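Side-chain contacts in exonuclease (Laribacter hongkongensis, PDB 3SYY), which probably digests double-stranded DNA as a magnesium-binding alkaline exonuclease with strict 5'-to-3' polarity: residues A[192-195]-A[196-200]; A[70-73]-A[74-78]; A[175-178]-A[179-183]. All coordinates share one frame; numbering follows the deposited sequence.

How the interactions relate
Interactions 3 and 1 lie in series on helix 174-205. Their centres are 25 Å apart, with about 11 Å between nearest atoms. Interaction 2 lies on a different helix, 59-79, on the opposite side of the chain's centre from interaction 1. Its centre is 46 Å from that of interaction 1 and 31 Å from that of interaction 3. None of the three touches another. Interaction 2 is the one close to the metal site: the side chain of Arg72 is about 7 Å from a bound magnesium ion. Interactions 1 and 3 lie away from the metal-binding residues. Interaction 1 also meets a second subunit.

Interaction 1: residues A[192-195]-A[196-200]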
loop_
_atom_site.group_PDB
_atom_site.type_symbol
_atom_site.label_atom_id
_atom_site.label_comp_id
_atom_site.label_asym_id
_atom_site.label_seq_id
_atom_site.Cartn_x
_atom_site.Cartn_y
_atom_site.Cartn_z
ATOM N N GLU A 192 24.882 10.387 15.382
ATOM C CA GLU A 192 26.174 10.970 15.067
ATOM C C GLU A 192 27.350 9.955 15.107
ATOM O O GLU A 192 28.240 9.972 14.226
ATOM C CB GLU A 192 26.407 12.143 15.970
ATOM C CG GLU A 192 25.623 13.304 15.451
ATOM C CD GLU A 192 25.492 14.390 16.466
ATOM O OE1 GLU A 192 25.073 15.486 16.044
ATOM O OE2 GLU A 192 25.802 14.165 17.662
ATOM N N ALA A 193 27.304 9.050 16.078
ATOM C CA ALA A 193 28.284 7.969 16.160
ATOM C C ALA A 193 28.188 7.050 14.962
ATOM O O ALA A 193 29.208 6.593 14.435
ATOM C CB ALA A 193 28.086 7.162 17.433
ATOM N N GLU A 194 26.962 6.743 14.536
ATOM C CA GLU A 194 26.831 5.862 13.408
ATOM C C GLU A 194 27.444 6.457 12.145
ATOM O O GLU A 194 28.120 5.747 11.390
ATOM C CB GLU A 194 25.410 5.368 13.237
ATOM C CG GLU A 194 25.264 4.516 12.052
ATOM C CD GLU A 194 24.675 3.142 12.376
ATOM O OE1 GLU A 194 24.158 2.911 13.487
ATOM O OE2 GLU A 194 24.737 2.300 11.481
ATOM N N ILE A 195 27.208 7.743 11.934
ATOM C CA ILE A 195 27.762 8.473 10.829
ATOM C C ILE A 195 29.312 8.514 10.920
ATOM O O ILE A 195 29.988 8.288 9.935
ATOM C CB ILE A 195 27.204 9.856 10.806
ATOM C CG1 ILE A 195 25.720 9.772 10.329
ATOM C CG2 ILE A 195 27.981 10.730 9.810
ATOM C CD1 ILE A 195 24.964 11.011 10.589
ATOM N N GLU A 196 29.814 8.776 12.123
ATOM C CA GLU A 196 31.273 8.783 12.355
ATOM C C GLU A 196 31.882 7.421 12.055
ATOM O O GLU A 196 32.892 7.334 11.371
ATOM C CB GLU A 196 31.524 9.109 13.810
ATOM C CG GLU A 196 32.960 9.034 14.178
ATOM C CD GLU A 196 33.527 10.400 14.185
ATOM O OE1 GLU A 196 33.497 11.038 13.092
ATOM O OE2 GLU A 196 33.951 10.837 15.291
ATOM N N TYR A 197 31.236 6.374 12.576
ATOM C CA TYR A 197 31.633 4.996 12.368
ATOM C C TYR A 197 31.671 4.576 10.930
ATOM O O TYR A 197 32.686 3.996 10.474
ATOM C CB TYR A 197 30.713 4.104 13.150
ATOM C CG TYR A 197 31.162 2.709 13.462
ATOM C CD1 TYR A 197 32.314 2.462 14.264
ATOM C CD2 TYR A 197 30.388 1.617 13.057
ATOM C CE1 TYR A 197 32.657 1.165 14.618
ATOM C CE2 TYR A 197 30.756 0.314 13.363
ATOM C CZ TYR A 197 31.893 0.098 14.148
ATOM O OH TYR A 197 32.185 -1.178 14.519
ATOM N N LEU A 198 30.584 4.840 10.195
ATOM C CA LEU A 198 30.549 4.534 8.771
ATOM C C LEU A 198 31.658 5.262 8.016
ATOM O O LEU A 198 32.330 4.686 7.121
ATOM C CB LEU A 198 29.222 4.950 8.155
ATOM C CG LEU A 198 28.013 4.007 8.175
ATOM C CD1 LEU A 198 28.217 2.587 8.717
ATOM C CD2 LEU A 198 26.708 4.708 8.712
ATOM N N LYS A 199 31.821 6.530 8.341
ATOM C CA LYS A 199 32.809 7.357 7.646
ATOM C C LYS A 199 34.273 6.868 7.879
ATOM O O LYS A 199 35.081 6.824 6.920
ATOM C CB LYS A 199 32.641 8.840 8.033
ATOM C CG LYS A 199 31.589 9.611 7.193
ATOM C CD LYS A 199 31.533 11.045 7.693
ATOM C CE LYS A 199 30.518 11.833 6.946
ATOM N NZ LYS A 199 30.202 13.071 7.751
ATOM N N ARG A 200 34.589 6.558 9.136
ATOM C CA ARG A 200 35.929 6.064 9.532
ATOM C C ARG A 200 36.244 4.753 8.835
ATOM O O ARG A 200 37.328 4.600 8.249
ATOM C CB ARG A 200 36.009 5.925 11.043
ATOM C CG ARG A 200 36.244 7.276 11.720
ATOM C CD ARG A 200 36.459 7.113 13.180
ATOM N NE ARG A 200 36.738 8.386 13.845
ATOM C CZ ARG A 200 37.940 8.962 13.922
ATOM N NH1 ARG A 200 39.013 8.415 13.355
ATOM N NH2 ARG A 200 38.063 10.102 14.577
#
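The carbonyl oxygens of Glu192 to Ile195 accept the backbone N-H groups of Glu196 to Lys199 in turn, in the regular i to i+4 pattern of an alpha helix. The shortest of these four bonds runs from Tyr197 N to Ala193 O, 2.8 Å. Two side-chain pairs continue the contact outside the backbone.

In the first, Glu194 and Leu198 meet at an angle. The methyl CD2 of Leu198 lies 3.6 Å from CG of Glu194. Leu198 CD2 is also 3.2 Å from Glu194 O, so it packs on both the side chain and the carbonyl. With CG of Glu194 opposite its backbone N (chi1 177°), this methylene lies beside the leucine methyl. The chain bends at chi2 beyond that point, and OE2 forms a salt bridge with Lys126 of the second subunit.

In the second pair, Ile195 and Lys199 run alongside each other and point the same way. The lysine chain is extended beyond CG. Lys199 CG is 3.4 Å from Ile195 O. Farther out, CE and NZ pass the branch methyl of Ile195, and Lys199 NZ is 3.8 Å from Ile195 CG2. Here the ammonium end rests against a methyl.

Glu196 is turned to another side of the helix, where its OE2 and NE of Arg200 make a long salt bridge of 4.0 Å.

This part of helix 174-205 packs on helix 34-49. Glu194 and Leu198 touch Ile44, Ile195 touches Arg47, and Lys199 touches Leu48. Glu192 forms a salt bridge with Arg47. In the second subunit, Trp119 packs on Glu194, and Met163 packs on Leu198 and Lys199.

Interaction 2: residues A[70-73]-A[74-78]; sequences HARA and RYIIE
Arg74 begins its side chain one turn beyond His70 and Ala71. Arg74 CB is 3.6 Å from His70 O and equally far from Ala71 O. CG stands opposite the backbone N (chi1 -179°). A bend at chi2 (70°) then turns CD, and the chain ends near Glu78. The side chain also touches Tyr155 and Tyr165 of the sheet. Arg74 NE donates a straight hydrogen bond to Glu78 OE1, 2.9 Å long with an N-H...O angle of 165°. It is part of a salt bridge. OE1 receives it on its anti lone pair, and the acceptor lies close to the guanidinium plane, at the edge of the group. NH2 has a weak, long ion pair with Asp161.

The neighbouring residues use carbonyls more than side chains. CG1 and CD1 of Ile76 each approach Arg72 O at 3.6 Å. CG1 of Ile77 is 3.3 Å from Ala73 O. The Tyr75 ring lies against the sheet, and its OH is hydrogen-bonded to Asp151 OD2. Arg72 extends its guanidinium to Glu68 and to the backbone oxygen of Asp102.

Helix 59-79 packs here on the five-stranded mixed sheet. Tyr75 touches Val83, Ile111, Val153, Tyr165 and Cys167. Ala71 and Arg72 touch Ile113, which together with Asp102 and Glu112 binds magnesium. This helix-on-sheet packing beside the metal site is consistent with the PDDEXK nuclease core, as in lambda-exonuclease-like enzymes.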
loop_
_atom_site.group_PDB
_atom_site.type_symbol
_atom_site.label_atom_id
_atom_site.label_comp_id
_atom_site.label_asym_id
_atom_site.label_seq_id
_atom_site.Cartn_x
_atom_site.Cartn_y
_atom_site.Cartn_z
ATOM N N HIS A 70 -7.040 28.005 6.405
ATOM C CA HIS A 70 -8.463 28.226 6.696
ATOM C C HIS A 70 -8.567 27.992 8.169
ATOM O O HIS A 70 -9.222 28.774 8.879
ATOM C CB HIS A 70 -9.389 27.229 5.981
ATOM C CG HIS A 70 -9.485 27.377 4.485
ATOM N ND1 HIS A 70 -8.391 27.428 3.636
ATOM C CD2 HIS A 70 -10.576 27.352 3.679
ATOM C CE1 HIS A 70 -8.809 27.487 2.383
ATOM N NE2 HIS A 70 -10.130 27.420 2.382
ATOM N N ALA A 71 -7.997 26.879 8.643
ATOM C CA ALA A 71 -8.027 26.544 10.056
ATOM C C ALA A 71 -7.388 27.646 10.911
ATOM O O ALA A 71 -7.922 27.991 11.985
ATOM C CB ALA A 71 -7.299 25.179 10.338
ATOM N N ARG A 72 -6.248 28.147 10.457
ATOM C CA ARG A 72 -5.540 29.238 11.153
ATOM C C ARG A 72 -6.510 30.442 11.271
ATOM O O ARG A 72 -6.636 31.019 12.356
ATOM C CB ARG A 72 -4.243 29.679 10.435
ATOM C CG ARG A 72 -3.362 30.660 11.299
ATOM C CD ARG A 72 -1.950 30.973 10.639
ATOM N NE ARG A 72 -1.080 29.774 10.713
ATOM C CZ ARG A 72 -0.862 28.900 9.720
ATOM N NH1 ARG A 72 -1.408 29.069 8.510
ATOM N NH2 ARG A 72 -0.091 27.840 9.927
ATOM N N ALA A 73 -7.184 30.798 10.176
ATOM C CA ALA A 73 -8.099 31.939 10.203
ATOM C C ALA A 73 -9.243 31.656 11.156
ATOM O O ALA A 73 -9.550 32.505 11.981
ATOM C CB ALA A 73 -8.603 32.297 8.825
ATOM N N ARG A 74 -9.851 30.475 11.075
ATOM C CA ARG A 74 -10.930 30.104 11.978
ATOM C C ARG A 74 -10.533 30.217 13.451
ATOM O O ARG A 74 -11.350 30.637 14.310
ATOM C CB ARG A 74 -11.462 28.694 11.676
ATOM C CG ARG A 74 -12.630 28.249 12.574
ATOM C CD ARG A 74 -13.971 29.051 12.264
ATOM N NE ARG A 74 -15.088 28.330 12.881
ATOM C CZ ARG A 74 -15.855 27.405 12.284
ATOM N NH1 ARG A 74 -15.723 27.115 10.993
ATOM N NH2 ARG A 74 -16.796 26.786 12.979
ATOM N N TYR A 75 -9.303 29.808 13.772
ATOM C CA TYR A 75 -8.852 29.880 15.161
ATOM C C TYR A 75 -8.849 31.346 15.630
ATOM O O TYR A 75 -9.319 31.626 16.725
ATOM C CB TYR A 75 -7.429 29.321 15.286
ATOM C CG TYR A 75 -6.737 29.605 16.594
ATOM C CD1 TYR A 75 -7.015 28.841 17.728
ATOM C CD2 TYR A 75 -5.782 30.624 16.701
ATOM C CE1 TYR A 75 -6.336 29.042 18.914
ATOM C CE2 TYR A 75 -5.103 30.849 17.914
ATOM C CZ TYR A 75 -5.386 30.059 19.005
ATOM O OH TYR A 75 -4.754 30.207 20.224
ATOM N N ILE A 76 -8.252 32.236 14.846
ATOM C CA ILE A 76 -8.227 33.709 15.175
ATOM C C ILE A 76 -9.673 34.273 15.259
ATOM O O ILE A 76 -10.001 35.087 16.144
ATOM C CB ILE A 76 -7.355 34.492 14.182
ATOM C CG1 ILE A 76 -5.900 33.994 14.170
ATOM C CG2 ILE A 76 -7.312 36.049 14.494
ATOM C CD1 ILE A 76 -5.203 34.310 12.832
ATOM N N ILE A 77 -10.553 33.825 14.376
ATOM C CA ILE A 77 -11.982 34.227 14.470
ATOM C C ILE A 77 -12.536 33.814 15.804
ATOM O O ILE A 77 -13.156 34.646 16.507
ATOM C CB ILE A 77 -12.820 33.626 13.336
ATOM C CG1 ILE A 77 -12.393 34.264 12.024
ATOM C CG2 ILE A 77 -14.318 33.829 13.575
ATOM C CD1 ILE A 77 -12.984 33.566 10.797
ATOM N N GLU A 78 -12.287 32.565 16.193
ATOM C CA GLU A 78 -12.827 32.029 17.418
ATOM C C GLU A 78 -12.200 32.618 18.684
ATOM O O GLU A 78 -12.830 32.607 19.756
ATOM C CB GLU A 78 -12.731 30.499 17.457
ATOM C CG GLU A 78 -13.467 29.799 16.304
ATOM C CD GLU A 78 -14.966 29.743 16.505
ATOM O OE1 GLU A 78 -15.694 29.440 15.537
ATOM O OE2 GLU A 78 -15.422 29.976 17.645
#

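Interaction 3: residues A[175-178]-A[179-183]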
loop_
_atom_site.group_PDB
_atom_site.type_symbol
_atom_site.label_atom_id
_atom_site.label_comp_id
_atom_site.label_asym_id
_atom_site.label_seq_id
_atom_site.Cartn_x
_atom_site.Cartn_y
_atom_site.Cartn_z
ATOM N N ALA A 175 8.270 17.843 33.110
ATOM C CA ALA A 175 8.698 16.454 33.255
ATOM C C ALA A 175 8.757 15.719 31.931
ATOM O O ALA A 175 9.750 14.999 31.665
ATOM C CB ALA A 175 7.808 15.695 34.229
ATOM N N LEU A 176 7.715 15.878 31.097
ATOM C CA LEU A 176 7.703 15.195 29.803
ATOM C C LEU A 176 8.777 15.782 28.909
ATOM O O LEU A 176 9.467 15.038 28.202
ATOM C CB LEU A 176 6.328 15.251 29.111
ATOM C CG LEU A 176 6.209 14.416 27.811
ATOM C CD1 LEU A 176 6.697 12.985 27.978
ATOM C CD2 LEU A 176 4.782 14.411 27.283
ATOM N N ILE A 177 8.903 17.106 28.915
ATOM C CA ILE A 177 9.951 17.750 28.182
ATOM C C ILE A 177 11.359 17.203 28.594
ATOM O O ILE A 177 12.172 16.940 27.727
ATOM C CB ILE A 177 9.837 19.284 28.308
ATOM C CG1 ILE A 177 8.643 19.791 27.467
ATOM C CG2 ILE A 177 11.144 20.005 27.892
ATOM C CD1 ILE A 177 8.367 21.287 27.635
ATOM N N ALA A 178 11.616 17.005 29.890
ATOM C CA ALA A 178 12.973 16.565 30.293
ATOM C C ALA A 178 13.208 15.158 29.746
ATOM O O ALA A 178 14.297 14.857 29.242
ATOM C CB ALA A 178 13.143 16.617 31.800
ATOM N N GLU A 179 12.173 14.324 29.803
ATOM C CA GLU A 179 12.229 12.962 29.290
ATOM C C GLU A 179 12.420 12.920 27.762
ATOM O O GLU A 179 13.253 12.154 27.269
ATOM C CB GLU A 179 10.989 12.220 29.753
ATOM C CG GLU A 179 10.709 10.878 29.137
ATOM C CD GLU A 179 9.322 10.368 29.555
ATOM O OE1 GLU A 179 8.801 10.830 30.610
ATOM O OE2 GLU A 179 8.749 9.515 28.827
ATOM N N ILE A 180 11.708 13.782 27.032
ATOM C CA ILE A 180 11.896 13.946 25.577
ATOM C C ILE A 180 13.344 14.339 25.272
ATOM O O ILE A 180 13.985 13.759 24.385
ATOM C CB ILE A 180 10.956 15.033 24.988
ATOM C CG1 ILE A 180 9.498 14.542 25.016
ATOM C CG2 ILE A 180 11.343 15.383 23.542
ATOM C CD1 ILE A 180 8.448 15.699 24.696
ATOM N N GLU A 181 13.849 15.325 26.006
ATOM C CA GLU A 181 15.173 15.840 25.712
ATOM C C GLU A 181 16.208 14.722 25.994
ATOM O O GLU A 181 17.159 14.601 25.276
ATOM C CB GLU A 181 15.441 17.124 26.518
ATOM C CG GLU A 181 14.593 18.319 26.034
ATOM C CD GLU A 181 14.773 19.597 26.848
ATOM O OE1 GLU A 181 14.318 20.672 26.409
ATOM O OE2 GLU A 181 15.371 19.539 27.915
ATOM N N THR A 182 15.996 13.921 27.029
ATOM C CA THR A 182 16.898 12.813 27.335
ATOM C C THR A 182 16.944 11.818 26.185
ATOM O O THR A 182 18.042 11.479 25.684
ATOM C CB THR A 182 16.481 12.117 28.591
ATOM O OG1 THR A 182 16.622 13.053 29.667
ATOM C CG2 THR A 182 17.366 10.865 28.872
ATOM N N GLU A 183 15.755 11.363 25.775
ATOM C CA GLU A 183 15.626 10.417 24.639
ATOM C C GLU A 183 16.161 10.940 23.358
ATOM O O GLU A 183 16.805 10.184 22.609
ATOM C CB GLU A 183 14.181 10.042 24.391
ATOM C CG GLU A 183 13.591 9.341 25.554
ATOM C CD GLU A 183 13.340 7.883 25.301
ATOM O OE1 GLU A 183 13.893 7.330 24.314
ATOM O OE2 GLU A 183 12.587 7.285 26.098
#
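Leu176 and Ile180 meet on the packed side of the helix, their side chains crossing at a slant. CG of Leu176 is 4.0 Å from CD1 of Ile180. CG1 of Ile180 also sits 3.2 Å from Leu176 O. That oxygen accepts the N-H of Ile180 as well. Ile180 keeps CG1 beside its own backbone N (chi1 -70°), which sets this branch against Leu176 O.

Ile177 and Glu181 form a second close pair. They lie side by side and point the same way. OE1 of the extended Glu181 passes 3.6 Å from Ile177 CG2. This is contact of a carboxylate oxygen with a methyl, and the aliphatic CG of Glu181 is 3.3 Å from Ile177 O. Glu181 also packs on His91 and Ile94.

Both isoleucines are buried. This part of helix 174-205 packs on helices 132-145 and 21-25. Ile177 and Ile180 touch Gln139 of helix 132-145, and Ile177 also reaches Ala143 and Arg172. Ile180 meets Val21 and Met25 of helix 21-25. The segments are thus an early stretch of the long C-terminal helix, where it is laid against the body of the chain.

The other side is looser. Ala175, Ala178, Glu179 and Thr182 are all exposed. The extended Glu179 side chain slants across Leu176, with Glu179 OE1 4.0 Å from Leu176 CD1, and it also touches Met25. Ala178 O is the busy atom on this side. Ala178 O takes the backbone N-H of Thr182 at 2.9 Å and the hydroxyl OG1 of Thr182 at 3.0 Å. The two donors come from opposite faces of the carbonyl plane, and the hydroxyl bond ties the threonine side chain to its own helix.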